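Local coordinates for beta-hexosaminidase Amuc_2018 (Akkermansia muciniphila, PDB 6JEB), which hydrolyses terminal non-reducing N-acetyl-D-hexosamine residues from N-acetyl-beta-D-hexosaminides, including N-glycans and chitobiose, as a glycoside hydrolase of family 20, at residues A[5-9]-A[117-121]; A[18-23]-A[76-81]; A[37-43]-A[82-88]. One frame throughout, in Å; residues are numbered along the deposited sequence.

Overall arrangement
All three contacts lie on the same side of the chain's centre. Along the chain the segments run 5-9, 18-23, 37-43, 76-81, 82-88 and 117-121, so contact 1 encloses the other two, whose segments alternate. Contacts 2 and 3 share strand 79-86, which pairs with strand 19-20 near its start and with strand 39-44 further on; their centres are 17 Å apart, and Val-43 packs against Ala-20 and Leu-23. Contact 1, centred 13 Å from contact 3 and 20 Å from contact 2, touches contact 3 where Ile-6 packs on Ile-84. Contacts 2 and 3 thus knit the domain 2 sheet together, while contact 1 seats the N-terminal segment on the end of barrel helix 106-118.

Contact 1: residues A[5-9]-A[117-121]; sequences SIIPE and AYYKF
A cis peptide bond between Ile-7 and Pro-8 bends the extended, irregular segment 5-9, and the polar link to 117-121 runs through two waters that share one lysine. Proline suits the bend, since its ring lowers the cost of the cis form. The CA atoms of Ile-7 and Tyr-119 lie 6.2 Å apart, and Pro-8 CD rests 3.4 Å from Tyr-119 O. Ile-7 (chi1 m) sets CG2 3.8 Å from Tyr-119 CD1, an apolar contact; Tyr-119 takes the m rotamer and hydrogen-bonds through its OH to His-444. Segment 117-121 is the end of helix 106-118, the first helix of the family 20 TIM barrel, and it closes with a Schellman motif: Lys-120, in the left-handed conformation at phi/psi 67/24, is the C-prime residue, its N bonding to Ala-117 O at 3.0 Å while Phe-121 N reaches back to Met-116 O. The CA-to-CB bond of Lys-120 points toward 5-9, and its chain runs m, t, t before chi4 turns to p. A long cationic side chain suits the place because NZ can serve several acceptors. Water 1 lies 2.8 Å from each of Lys-120 NZ, Ile-7 O and Tyr-118 O, accepting from the amine and donating to both carbonyls. Water 2 accepts from Lys-120 NZ at 2.8 Å and donates to Pro-8 O at 2.7 Å. Thr-64 OG1, on the domain 2 helix 55-73, also bonds to NZ, and Ile-6 CG2 passes 4.2 Å from Lys-120 NZ.

Contact 2: residues A[18-23]-A[76-81]; sequences ETAKTL and PEGIPC
Three backbone hydrogen bonds hold 18-23 to 76-81: Ala-20 N to Ile-79 O (2.8 Å, nearly linear at 175°), Ile-79 N to Ala-20 O (2.9 Å) and Cys-81 N to Glu-18 O (2.9 Å). They define a short antiparallel ladder at the start of strand 79-86, in the sheet of family 20 domain 2. Ala-20 and Ile-79 form a hydrogen-bonded pair with CA atoms 5.3 Å apart; Thr-19 and Pro-80 form the adjoining non-hydrogen-bonded pair at 4.7 Å. Proline is tolerated there because the missing N-H of such a residue would face away from Thr-19. The chain turns a corner at Glu-18, and beyond it Cys-81 pairs through its backbone with Arg-16 of strand 12-16, so 79-86 passes from one partner to the next. End to end, the segments run 110° apart, since 18-23 leaves the ladder after Ala-20. At the other limit Gly-78 adopts phi/psi 97/170. A CB there would strike Thr-19 CG2 and Ala-20 O as well as the preceding carbonyl, so glycine is required. Exposed Lys-21 extends over this turn, CE 3.4 Å from Glu-77 O. On the buried side, small Ala-20 leaves space for its neighbours: CB lies 4.3 Å from Ile-79 CG1 and 3.9 Å from Cys-81 SG. Ile-79 (chi1 p) and Leu-23 (chi1 m) meet and both pack against Leu-72 of helix 55-73, with Leu-23 CD1 approaching Ile-79 CD1 to 3.9 Å.

Contact 3: residues A[37-43]-A[82-88]; sequences DAYRLTV and GVITDKP
Gly-82, inside strand 79-86, has phi/psi 165/-178, where any CB would jam against the preceding carbonyl O. It pairs with Val-43: Val-43 N to Gly-82 O is 2.8 Å, Gly-82 N to Val-43 O 3.1 Å. Strands 82-86 and 39-43 run antiparallel (169°), 4.6 Å between axes. Val-83 faces Thr-42 in a non-hydrogen-bonded pair, its beta-branch suiting the extended backbone; CG1 lies 3.8 Å from Arg-40 CG. Ile-84 N and O each bond to Leu-41 at 2.8 Å (O and N respectively); both side chains lie on the buried face, Leu-41 against Leu-68 of helix 55-73, Ile-84 against Tyr-4 and Pro-10. Thr-85, opposite Arg-40, shares water 3 with it: OG1 at 2.7 Å, Arg-40 NE at 3.1 Å. Asp-86 exchanges two 3.0 Å bonds with Tyr-39 (N to O each way), its CB over one ring face. Tyr-39 OH (chi1 p) lies 2.6 Å from Asp-86 OD2, a weak, unsettled bond, since Thr-64 OG1 is its main partner. Lys-87 NZ forms a 2.8 Å salt bridge with Asp-37 OD2. Asp-86 OD1 accepts from Trp-426 of helix 417-426, so a buried carboxylate ties this domain 2 sheet to the catalytic domain.

Contact 1: residues A[5-9]-A[117-121]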
ATOM      1  N   SER A   5      17.202   7.089  18.046  1.00 15.23           N
ATOM      2  CA  SER A   5      16.527   7.627  16.874  1.00 15.55           C
ATOM      3  C   SER A   5      15.839   6.514  16.101  1.00 15.16           C
ATOM      4  O   SER A   5      16.166   6.258  14.938  1.00 18.02           O
ATOM      5  CB  SER A   5      17.513   8.377  15.982  1.00 16.87           C
ATOM      6  OG  SER A   5      17.947   9.549  16.643  1.00 18.65           O
ATOM      7  N   ILE A   6      14.881   5.854  16.739  1.00 13.91           N
ATOM      8  CA  ILE A   6      14.160   4.736  16.149  1.00 13.37           C
ATOM      9  C   ILE A   6      12.867   5.266  15.549  1.00 14.19           C
ATOM     10  O   ILE A   6      12.079   5.932  16.238  1.00 14.38           O
ATOM     11  CB  ILE A   6      13.855   3.664  17.209  1.00 12.72           C
ATOM     12  CG1 ILE A   6      15.147   3.130  17.843  1.00 14.15           C
ATOM     13  CG2 ILE A   6      13.006   2.542  16.604  1.00 13.65           C
ATOM     14  CD1 ILE A   6      14.922   2.545  19.227  1.00 15.36           C
ATOM     15  N   ILE A   7      12.645   4.971  14.272  1.00 12.86           N
ATOM     16  CA  ILE A   7      11.379   5.239  13.600  1.00 12.04           C
ATOM     17  C   ILE A   7      10.830   3.898  13.136  1.00 13.25           C
ATOM     18  O   ILE A   7      11.505   3.179  12.394  1.00 13.95           O
ATOM     19  CB  ILE A   7      11.521   6.195  12.402  1.00 13.04           C
ATOM     20  CG1 ILE A   7      12.110   7.535  12.851  1.00 14.12           C
ATOM     21  CG2 ILE A   7      10.156   6.398  11.725  1.00 14.99           C
ATOM     22  CD1 ILE A   7      12.563   8.429  11.689  1.00 15.56           C
ATOM     23  N   PRO A   8       9.603   3.522  13.514  1.00 11.76           N
ATOM     24  CA  PRO A   8       8.671   4.299  14.348  1.00 12.86           C
ATOM     25  C   PRO A   8       9.060   4.368  15.822  1.00 13.60           C
ATOM     26  O   PRO A   8       9.732   3.474  16.345  1.00 14.07           O
ATOM     27  CB  PRO A   8       7.341   3.555  14.188  1.00 14.61           C
ATOM     28  CG  PRO A   8       7.681   2.227  13.625  1.00 17.82           C
ATOM     29  CD  PRO A   8       9.007   2.285  12.978  1.00 12.65           C
ATOM     30  N   GLU A   9       8.633   5.438  16.477  1.00 12.86           N
ATOM     31  CA  GLU A   9       8.914   5.602  17.900  1.00 13.32           C
ATOM     32  C   GLU A   9       8.372   4.405  18.676  1.00 13.16           C
ATOM     33  O   GLU A   9       7.192   4.057  18.524  1.00 14.14           O
ATOM     34  CB  GLU A   9       8.256   6.880  18.421  1.00 14.06           C
ATOM     35  CG  GLU A   9       8.606   7.209  19.877  1.00 14.56           C
ATOM     36  CD  GLU A   9      10.086   7.517  20.076  1.00 16.72           C
ATOM     37  OE1 GLU A   9      10.782   7.845  19.088  1.00 16.99           O
ATOM     38  OE2 GLU A   9      10.561   7.426  21.230  1.00 18.85           O
ATOM     39  N   ALA A 117      10.579  -2.402   5.065  1.00 11.47           N
ATOM     40  CA  ALA A 117      10.794  -3.268   6.221  1.00 11.44           C
ATOM     41  C   ALA A 117      11.612  -2.560   7.293  1.00 12.52           C
ATOM     42  O   ALA A 117      11.408  -2.786   8.490  1.00 13.05           O
ATOM     43  CB  ALA A 117      11.496  -4.559   5.795  1.00 12.99           C
ATOM     44  N   TYR A 118      12.538  -1.694   6.880  1.00 12.00           N
ATOM     45  CA  TYR A 118      13.353  -0.952   7.835  1.00 12.02           C
ATOM     46  C   TYR A 118      12.490  -0.115   8.769  1.00 12.26           C
ATOM     47  O   TYR A 118      12.869   0.098   9.934  1.00 13.01           O
ATOM     48  CB  TYR A 118      14.322  -0.065   7.051  1.00 13.66           C
ATOM     49  CG  TYR A 118      15.411   0.616   7.846  1.00 14.11           C
ATOM     50  CD1 TYR A 118      16.565  -0.070   8.208  1.00 14.10           C
ATOM     51  CD2 TYR A 118      15.318   1.963   8.175  1.00 13.39           C
ATOM     52  CE1 TYR A 118      17.586   0.559   8.908  1.00 14.75           C
ATOM     53  CE2 TYR A 118      16.333   2.606   8.868  1.00 14.30           C
ATOM     54  CZ  TYR A 118      17.458   1.895   9.244  1.00 13.68           C
ATOM     55  OH  TYR A 118      18.473   2.525   9.928  1.00 15.45           O
ATOM     56  N   TYR A 119      11.323   0.337   8.285  1.00 12.77           N
ATOM     57  CA  TYR A 119      10.374   1.147   9.044  1.00 12.02           C
ATOM     58  C   TYR A 119       9.172   0.346   9.558  1.00 11.71           C
ATOM     59  O   TYR A 119       8.171   0.943   9.976  1.00 11.94           O
ATOM     60  CB  TYR A 119       9.939   2.361   8.209  1.00 12.50           C
ATOM     61  CG  TYR A 119      11.111   3.287   7.998  1.00 12.18           C
ATOM     62  CD1 TYR A 119      11.580   4.072   9.046  1.00 12.94           C
ATOM     63  CD2 TYR A 119      11.784   3.347   6.775  1.00 12.72           C
ATOM     64  CE1 TYR A 119      12.669   4.897   8.892  1.00 13.45           C
ATOM     65  CE2 TYR A 119      12.889   4.177   6.611  1.00 12.92           C
ATOM     66  CZ  TYR A 119      13.326   4.949   7.677  1.00 14.50           C
ATOM     67  OH  TYR A 119      14.425   5.760   7.538  1.00 15.56           O
ATOM     68  N   LYS A 120       9.258  -0.987   9.552  1.00 11.64           N
ATOM     69  CA  LYS A 120       8.249  -1.880  10.126  1.00 11.18           C
ATOM     70  C   LYS A 120       6.913  -1.861   9.385  1.00 11.57           C
ATOM     71  O   LYS A 120       5.879  -2.209   9.967  1.00 12.26           O
ATOM     72  CB  LYS A 120       8.045  -1.671  11.636  1.00 11.66           C
ATOM     73  CG  LYS A 120       9.297  -1.873  12.467  1.00 12.55           C
ATOM     74  CD  LYS A 120       8.965  -1.811  13.954  1.00 12.60           C
ATOM     75  CE  LYS A 120      10.193  -2.001  14.843  1.00 13.29           C
ATOM     76  NZ  LYS A 120      11.040  -0.772  14.902  1.00 12.84           N
ATOM     77  N   PHE A 121       6.887  -1.492   8.102  1.00 11.48           N
ATOM     78  CA  PHE A 121       5.694  -1.775   7.315  1.00 10.70           C
ATOM     79  C   PHE A 121       5.518  -3.285   7.218  1.00 10.89           C
ATOM     80  O   PHE A 121       6.494  -4.035   7.183  1.00 12.00           O
ATOM     81  CB  PHE A 121       5.826  -1.193   5.905  1.00 11.53           C
ATOM     82  CG  PHE A 121       5.594   0.293   5.839  1.00 11.28           C
ATOM     83  CD1 PHE A 121       4.304   0.795   5.737  1.00 12.06           C
ATOM     84  CD2 PHE A 121       6.659   1.185   5.885  1.00 12.35           C
ATOM     85  CE1 PHE A 121       4.072   2.161   5.683  1.00 12.38           C
ATOM     86  CE2 PHE A 121       6.436   2.556   5.839  1.00 12.59           C
ATOM     87  CZ  PHE A 121       5.137   3.042   5.736  1.00 11.81           C
TER
HETATM   88  O   HOH W   1      11.935   0.432  12.531  1.00 14.90           O
HETATM   89  O   HOH W   2       9.494   0.780  16.566  1.00 14.55           O

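Contact 2: residues A[18-23]-A[76-81]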
ATOM      1  N   GLU A  18      23.986   4.223  31.835  1.00 29.02           N
ATOM      2  CA  GLU A  18      25.178   3.629  31.252  1.00 28.50           C
ATOM      3  C   GLU A  18      25.195   3.842  29.741  1.00 25.37           C
ATOM      4  O   GLU A  18      24.183   4.176  29.117  1.00 23.75           O
ATOM      5  CB  GLU A  18      25.237   2.128  31.548  1.00 30.28           C
ATOM      6  CG  GLU A  18      25.317   1.768  33.023  1.00 34.21           C
ATOM      7  CD  GLU A  18      23.959   1.751  33.706  1.00 39.75           C
ATOM      8  OE1 GLU A  18      22.927   1.633  33.007  1.00 39.13           O
ATOM      9  OE2 GLU A  18      23.926   1.857  34.949  1.00 44.28           O
ATOM     10  N   THR A  19      26.371   3.637  29.155  1.00 26.91           N
ATOM     11  CA  THR A  19      26.594   3.778  27.725  1.00 26.72           C
ATOM     12  C   THR A  19      26.973   2.424  27.147  1.00 23.85           C
ATOM     13  O   THR A  19      27.678   1.643  27.794  1.00 24.44           O
ATOM     14  CB  THR A  19      27.735   4.773  27.473  1.00 31.02           C
ATOM     15  OG1 THR A  19      27.382   6.048  28.023  1.00 34.44           O
ATOM     16  CG2 THR A  19      28.006   4.926  25.987  1.00 32.24           C
ATOM     17  N   ALA A  20      26.495   2.142  25.936  1.00 20.97           N
ATOM     18  CA  ALA A  20      26.818   0.916  25.220  1.00 22.69           C
ATOM     19  C   ALA A  20      27.620   1.253  23.970  1.00 23.25           C
ATOM     20  O   ALA A  20      27.219   2.118  23.184  1.00 23.99           O
ATOM     21  CB  ALA A  20      25.542   0.167  24.822  1.00 20.66           C
ATOM     22  N   LYS A  21      28.744   0.563  23.784  1.00 21.10           N
ATOM     23  CA  LYS A  21      29.542   0.676  22.572  1.00 23.48           C
ATOM     24  C   LYS A  21      29.513  -0.602  21.752  1.00 22.77           C
ATOM     25  O   LYS A  21      30.248  -0.722  20.764  1.00 24.06           O
ATOM     26  CB  LYS A  21      30.978   1.094  22.896  1.00 25.77           C
ATOM     27  CG  LYS A  21      31.077   2.538  23.343  1.00 29.32           C
ATOM     28  CD  LYS A  21      32.494   2.928  23.706  1.00 34.90           C
ATOM     29  CE  LYS A  21      32.530   4.364  24.199  1.00 39.22           C
ATOM     30  NZ  LYS A  21      33.896   4.792  24.590  1.00 42.43           N
ATOM     31  N   THR A  22      28.677  -1.558  22.142  1.00 21.42           N
ATOM     32  CA  THR A  22      28.452  -2.765  21.374  1.00 21.80           C
ATOM     33  C   THR A  22      26.968  -3.079  21.417  1.00 21.01           C
ATOM     34  O   THR A  22      26.279  -2.766  22.392  1.00 21.87           O
ATOM     35  CB  THR A  22      29.261  -3.954  21.919  1.00 22.99           C
ATOM     36  OG1 THR A  22      28.966  -5.119  21.142  1.00 23.67           O
ATOM     37  CG2 THR A  22      28.925  -4.227  23.383  1.00 23.10           C
ATOM     38  N   LEU A  23      26.479  -3.670  20.329  1.00 19.29           N
ATOM     39  CA  LEU A  23      25.104  -4.138  20.234  1.00 17.97           C
ATOM     40  C   LEU A  23      25.053  -5.620  19.890  1.00 19.80           C
ATOM     41  O   LEU A  23      24.059  -6.097  19.332  1.00 21.59           O
ATOM     42  CB  LEU A  23      24.303  -3.289  19.242  1.00 16.86           C
ATOM     43  CG  LEU A  23      23.876  -1.929  19.798  1.00 17.28           C
ATOM     44  CD1 LEU A  23      23.512  -0.959  18.679  1.00 18.10           C
ATOM     45  CD2 LEU A  23      22.714  -2.095  20.783  1.00 17.59           C
ATOM     46  N   PRO A  76      30.550   7.038  17.819  1.00 37.18           N
ATOM     47  CA  PRO A  76      31.643   6.294  18.470  1.00 39.03           C
ATOM     48  C   PRO A  76      31.670   6.442  19.982  1.00 37.18           C
ATOM     49  O   PRO A  76      32.219   5.572  20.669  1.00 39.43           O
ATOM     50  CB  PRO A  76      32.908   6.867  17.816  1.00 40.61           C
ATOM     51  CG  PRO A  76      32.496   8.216  17.304  1.00 40.49           C
ATOM     52  CD  PRO A  76      31.047   8.094  16.921  1.00 39.34           C
ATOM     53  N   GLU A  77      31.082   7.510  20.526  1.00 35.58           N
ATOM     54  CA  GLU A  77      30.985   7.655  21.973  1.00 36.51           C
ATOM     55  C   GLU A  77      30.009   6.666  22.596  1.00 32.96           C
ATOM     56  O   GLU A  77      29.944   6.581  23.828  1.00 35.42           O
ATOM     57  CB  GLU A  77      30.569   9.084  22.336  1.00 40.90           C
ATOM     58  CG  GLU A  77      29.111   9.419  22.035  1.00 45.26           C
ATOM     59  CD  GLU A  77      28.890   9.947  20.624  1.00 48.46           C
ATOM     60  OE1 GLU A  77      29.752   9.721  19.743  1.00 47.21           O
ATOM     61  OE2 GLU A  77      27.844  10.596  20.399  1.00 51.77           O
ATOM     62  N   GLY A  78      29.261   5.922  21.789  1.00 26.91           N
ATOM     63  CA  GLY A  78      28.296   4.963  22.284  1.00 25.46           C
ATOM     64  C   GLY A  78      26.888   5.531  22.323  1.00 24.59           C
ATOM     65  O   GLY A  78      26.653   6.728  22.135  1.00 27.70           O
ATOM     66  N   ILE A  79      25.939   4.640  22.578  1.00 21.63           N
ATOM     67  CA  ILE A  79      24.528   5.008  22.675  1.00 20.12           C
ATOM     68  C   ILE A  79      24.075   4.721  24.098  1.00 19.89           C
ATOM     69  O   ILE A  79      24.720   3.947  24.826  1.00 20.99           O
ATOM     70  CB  ILE A  79      23.665   4.259  21.632  1.00 21.00           C
ATOM     71  CG1 ILE A  79      23.637   2.756  21.935  1.00 19.14           C
ATOM     72  CG2 ILE A  79      24.148   4.557  20.212  1.00 23.18           C
ATOM     73  CD1 ILE A  79      22.626   1.991  21.097  1.00 21.68           C
ATOM     74  N   PRO A  80      22.967   5.321  24.535  1.00 20.38           N
ATOM     75  CA  PRO A  80      22.480   5.043  25.889  1.00 21.38           C
ATOM     76  C   PRO A  80      22.054   3.593  26.029  1.00 19.03           C
ATOM     77  O   PRO A  80      21.578   2.961  25.081  1.00 19.27           O
ATOM     78  CB  PRO A  80      21.269   5.971  26.041  1.00 23.05           C
ATOM     79  CG  PRO A  80      21.348   6.935  24.937  1.00 24.83           C
ATOM     80  CD  PRO A  80      22.155   6.339  23.845  1.00 22.25           C
ATOM     81  N   CYS A  81      22.226   3.071  27.235  1.00 17.86           N
ATOM     82  CA  CYS A  81      21.581   1.827  27.607  1.00 16.94           C
ATOM     83  C   CYS A  81      20.115   2.100  27.931  1.00 17.37           C
ATOM     84  O   CYS A  81      19.699   3.247  28.120  1.00 18.35           O
ATOM     85  CB  CYS A  81      22.293   1.212  28.809  1.00 19.10           C
ATOM     86  SG  CYS A  81      23.941   0.604  28.392  1.00 21.56           S
TER

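Contact 3: residues A[37-43]-A[82-88]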
ATOM      1  N   ASP A  37       3.181  -9.996  18.428  1.00 13.94           N
ATOM      2  CA  ASP A  37       3.683  -8.872  17.647  1.00 12.95           C
ATOM      3  C   ASP A  37       4.550  -7.923  18.468  1.00 12.45           C
ATOM      4  O   ASP A  37       4.890  -6.835  17.987  1.00 13.99           O
ATOM      5  CB  ASP A  37       2.517  -8.094  17.016  1.00 14.24           C
ATOM      6  CG  ASP A  37       1.538  -7.547  18.059  1.00 15.07           C
ATOM      7  OD1 ASP A  37       1.450  -8.106  19.164  1.00 18.00           O
ATOM      8  OD2 ASP A  37       0.836  -6.561  17.773  1.00 16.22           O
ATOM      9  N   ALA A  38       4.941  -8.316  19.680  1.00 12.70           N
ATOM     10  CA  ALA A  38       5.606  -7.429  20.623  1.00 12.48           C
ATOM     11  C   ALA A  38       7.022  -7.918  20.916  1.00 13.48           C
ATOM     12  O   ALA A  38       7.339  -9.107  20.783  1.00 13.38           O
ATOM     13  CB  ALA A  38       4.807  -7.344  21.927  1.00 13.99           C
ATOM     14  N   TYR A  39       7.885  -6.989  21.322  1.00 11.96           N
ATOM     15  CA  TYR A  39       9.238  -7.348  21.730  1.00 12.33           C
ATOM     16  C   TYR A  39       9.678  -6.454  22.885  1.00 12.39           C
ATOM     17  O   TYR A  39       9.110  -5.382  23.131  1.00 12.77           O
ATOM     18  CB  TYR A  39      10.258  -7.288  20.556  1.00 12.40           C
ATOM     19  CG  TYR A  39      10.521  -5.875  20.092  1.00 11.30           C
ATOM     20  CD1 TYR A  39      11.520  -5.104  20.685  1.00 12.93           C
ATOM     21  CD2 TYR A  39       9.752  -5.295  19.086  1.00 12.38           C
ATOM     22  CE1 TYR A  39      11.745  -3.801  20.299  1.00 13.09           C
ATOM     23  CE2 TYR A  39       9.974  -3.995  18.682  1.00 12.48           C
ATOM     24  CZ  TYR A  39      10.970  -3.246  19.303  1.00 12.22           C
ATOM     25  OH  TYR A  39      11.187  -1.940  18.940  1.00 13.01           O
ATOM     26  N   ARG A  40      10.704  -6.918  23.592  1.00 11.89           N
ATOM     27  CA  ARG A  40      11.413  -6.130  24.589  1.00 12.13           C
ATOM     28  C   ARG A  40      12.896  -6.237  24.271  1.00 12.10           C
ATOM     29  O   ARG A  40      13.447  -7.341  24.220  1.00 13.66           O
ATOM     30  CB  ARG A  40      11.135  -6.648  25.999  1.00 13.91           C
ATOM     31  CG  ARG A  40      11.800  -5.819  27.094  1.00 16.17           C
ATOM     32  CD  ARG A  40      11.676  -6.491  28.472  1.00 22.95           C
ATOM     33  NE  ARG A  40      10.306  -6.922  28.751  1.00 31.42           N
ATOM     34  CZ  ARG A  40       9.907  -8.190  28.823  1.00 35.48           C
ATOM     35  NH1 ARG A  40      10.776  -9.184  28.664  1.00 35.30           N
ATOM     36  NH2 ARG A  40       8.631  -8.464  29.068  1.00 36.53           N
ATOM     37  N   LEU A  41      13.536  -5.099  24.030  1.00 12.88           N
ATOM     38  CA  LEU A  41      14.947  -5.062  23.668  1.00 12.36           C
ATOM     39  C   LEU A  41      15.677  -4.278  24.740  1.00 13.55           C
ATOM     40  O   LEU A  41      15.367  -3.105  24.970  1.00 14.39           O
ATOM     41  CB  LEU A  41      15.126  -4.415  22.296  1.00 12.66           C
ATOM     42  CG  LEU A  41      16.558  -4.321  21.769  1.00 14.02           C
ATOM     43  CD1 LEU A  41      17.167  -5.703  21.553  1.00 16.27           C
ATOM     44  CD2 LEU A  41      16.575  -3.531  20.474  1.00 16.29           C
ATOM     45  N   THR A  42      16.629  -4.925  25.407  1.00 14.23           N
ATOM     46  CA  THR A  42      17.387  -4.306  26.488  1.00 14.60           C
ATOM     47  C   THR A  42      18.818  -4.089  26.019  1.00 14.10           C
ATOM     48  O   THR A  42      19.497  -5.040  25.609  1.00 15.44           O
ATOM     49  CB  THR A  42      17.342  -5.176  27.745  1.00 14.69           C
ATOM     50  OG1 THR A  42      15.971  -5.385  28.112  1.00 15.79           O
ATOM     51  CG2 THR A  42      18.076  -4.491  28.903  1.00 15.99           C
ATOM     52  N   VAL A  43      19.266  -2.841  26.071  1.00 14.97           N
ATOM     53  CA  VAL A  43      20.610  -2.451  25.660  1.00 14.92           C
ATOM     54  C   VAL A  43      21.445  -2.284  26.924  1.00 15.11           C
ATOM     55  O   VAL A  43      21.103  -1.473  27.794  1.00 16.60           O
ATOM     56  CB  VAL A  43      20.568  -1.151  24.840  1.00 16.06           C
ATOM     57  CG1 VAL A  43      21.981  -0.657  24.514  1.00 17.72           C
ATOM     58  CG2 VAL A  43      19.748  -1.358  23.563  1.00 16.43           C
ATOM     59  N   GLY A  82      19.321   1.040  27.973  1.00 16.51           N
ATOM     60  CA  GLY A  82      17.906   1.223  28.222  1.00 16.37           C
ATOM     61  C   GLY A  82      17.114  -0.020  27.888  1.00 14.55           C
ATOM     62  O   GLY A  82      17.664  -1.059  27.504  1.00 15.91           O
ATOM     63  N   VAL A  83      15.798   0.107  28.055  1.00 14.46           N
ATOM     64  CA  VAL A  83      14.847  -0.957  27.754  1.00 13.66           C
ATOM     65  C   VAL A  83      13.785  -0.399  26.822  1.00 13.81           C
ATOM     66  O   VAL A  83      13.171   0.633  27.120  1.00 15.28           O
ATOM     67  CB  VAL A  83      14.184  -1.512  29.030  1.00 14.49           C
ATOM     68  CG1 VAL A  83      13.272  -2.685  28.694  1.00 15.71           C
ATOM     69  CG2 VAL A  83      15.231  -1.931  30.033  1.00 17.40           C
ATOM     70  N   ILE A  84      13.567  -1.083  25.706  1.00 12.16           N
ATOM     71  CA  ILE A  84      12.549  -0.732  24.727  1.00 12.48           C
ATOM     72  C   ILE A  84      11.494  -1.825  24.781  1.00 13.25           C
ATOM     73  O   ILE A  84      11.808  -3.004  24.582  1.00 14.10           O
ATOM     74  CB  ILE A  84      13.157  -0.647  23.317  1.00 14.16           C
ATOM     75  CG1 ILE A  84      14.243   0.434  23.253  1.00 15.75           C
ATOM     76  CG2 ILE A  84      12.061  -0.405  22.282  1.00 14.50           C
ATOM     77  CD1 ILE A  84      15.210   0.246  22.086  1.00 16.88           C
ATOM     78  N   THR A  85      10.246  -1.453  25.055  1.00 13.11           N
ATOM     79  CA  THR A  85       9.136  -2.400  25.043  1.00 13.23           C
ATOM     80  C   THR A  85       8.145  -1.890  24.012  1.00 11.71           C
ATOM     81  O   THR A  85       7.675  -0.754  24.120  1.00 13.90           O
ATOM     82  CB  THR A  85       8.477  -2.484  26.422  1.00 13.04           C
ATOM     83  OG1 THR A  85       9.487  -2.691  27.415  1.00 15.87           O
ATOM     84  CG2 THR A  85       7.477  -3.639  26.466  1.00 15.28           C
ATOM     85  N   ASP A  86       7.837  -2.712  23.010  1.00 12.06           N
ATOM     86  CA  ASP A  86       7.262  -2.158  21.796  1.00 11.78           C
ATOM     87  C   ASP A  86       6.258  -3.118  21.177  1.00 12.92           C
ATOM     88  O   ASP A  86       6.471  -4.335  21.162  1.00 13.65           O
ATOM     89  CB  ASP A  86       8.403  -1.891  20.809  1.00 12.50           C
ATOM     90  CG  ASP A  86       8.087  -0.807  19.801  1.00 11.63           C
ATOM     91  OD1 ASP A  86       7.040  -0.129  19.920  1.00 13.31           O
ATOM     92  OD2 ASP A  86       8.918  -0.640  18.881  1.00 13.42           O
ATOM     93  N   LYS A  87       5.175  -2.550  20.642  1.00 13.20           N
ATOM     94  CA  LYS A  87       4.094  -3.290  20.008  1.00 13.14           C
ATOM     95  C   LYS A  87       3.340  -2.275  19.166  1.00 14.28           C
ATOM     96  O   LYS A  87       3.183  -1.128  19.610  1.00 15.23           O
ATOM     97  CB  LYS A  87       3.162  -3.881  21.084  1.00 16.16           C
ATOM     98  CG  LYS A  87       2.038  -4.773  20.563  1.00 21.66           C
ATOM     99  CD  LYS A  87       1.093  -5.202  21.687  1.00 21.62           C
ATOM    100  CE  LYS A  87      -0.006  -6.114  21.163  1.00 20.15           C
ATOM    101  NZ  LYS A  87      -0.671  -5.537  19.936  1.00 26.76           N
ATOM    102  N   PRO A  88       2.877  -2.631  17.971  1.00 13.38           N
ATOM    103  CA  PRO A  88       2.249  -1.633  17.097  1.00 14.07           C
ATOM    104  C   PRO A  88       0.835  -1.257  17.512  1.00 12.91           C
ATOM    105  O   PRO A  88       0.037  -2.088  17.954  1.00 14.12           O
ATOM    106  CB  PRO A  88       2.214  -2.333  15.734  1.00 14.11           C
ATOM    107  CG  PRO A  88       2.191  -3.792  16.062  1.00 14.06           C
ATOM    108  CD  PRO A  88       3.096  -3.911  17.273  1.00 14.22           C
TER
HETATM  109  O   HOH W   3       9.115  -4.243  29.611  1.00 31.25           O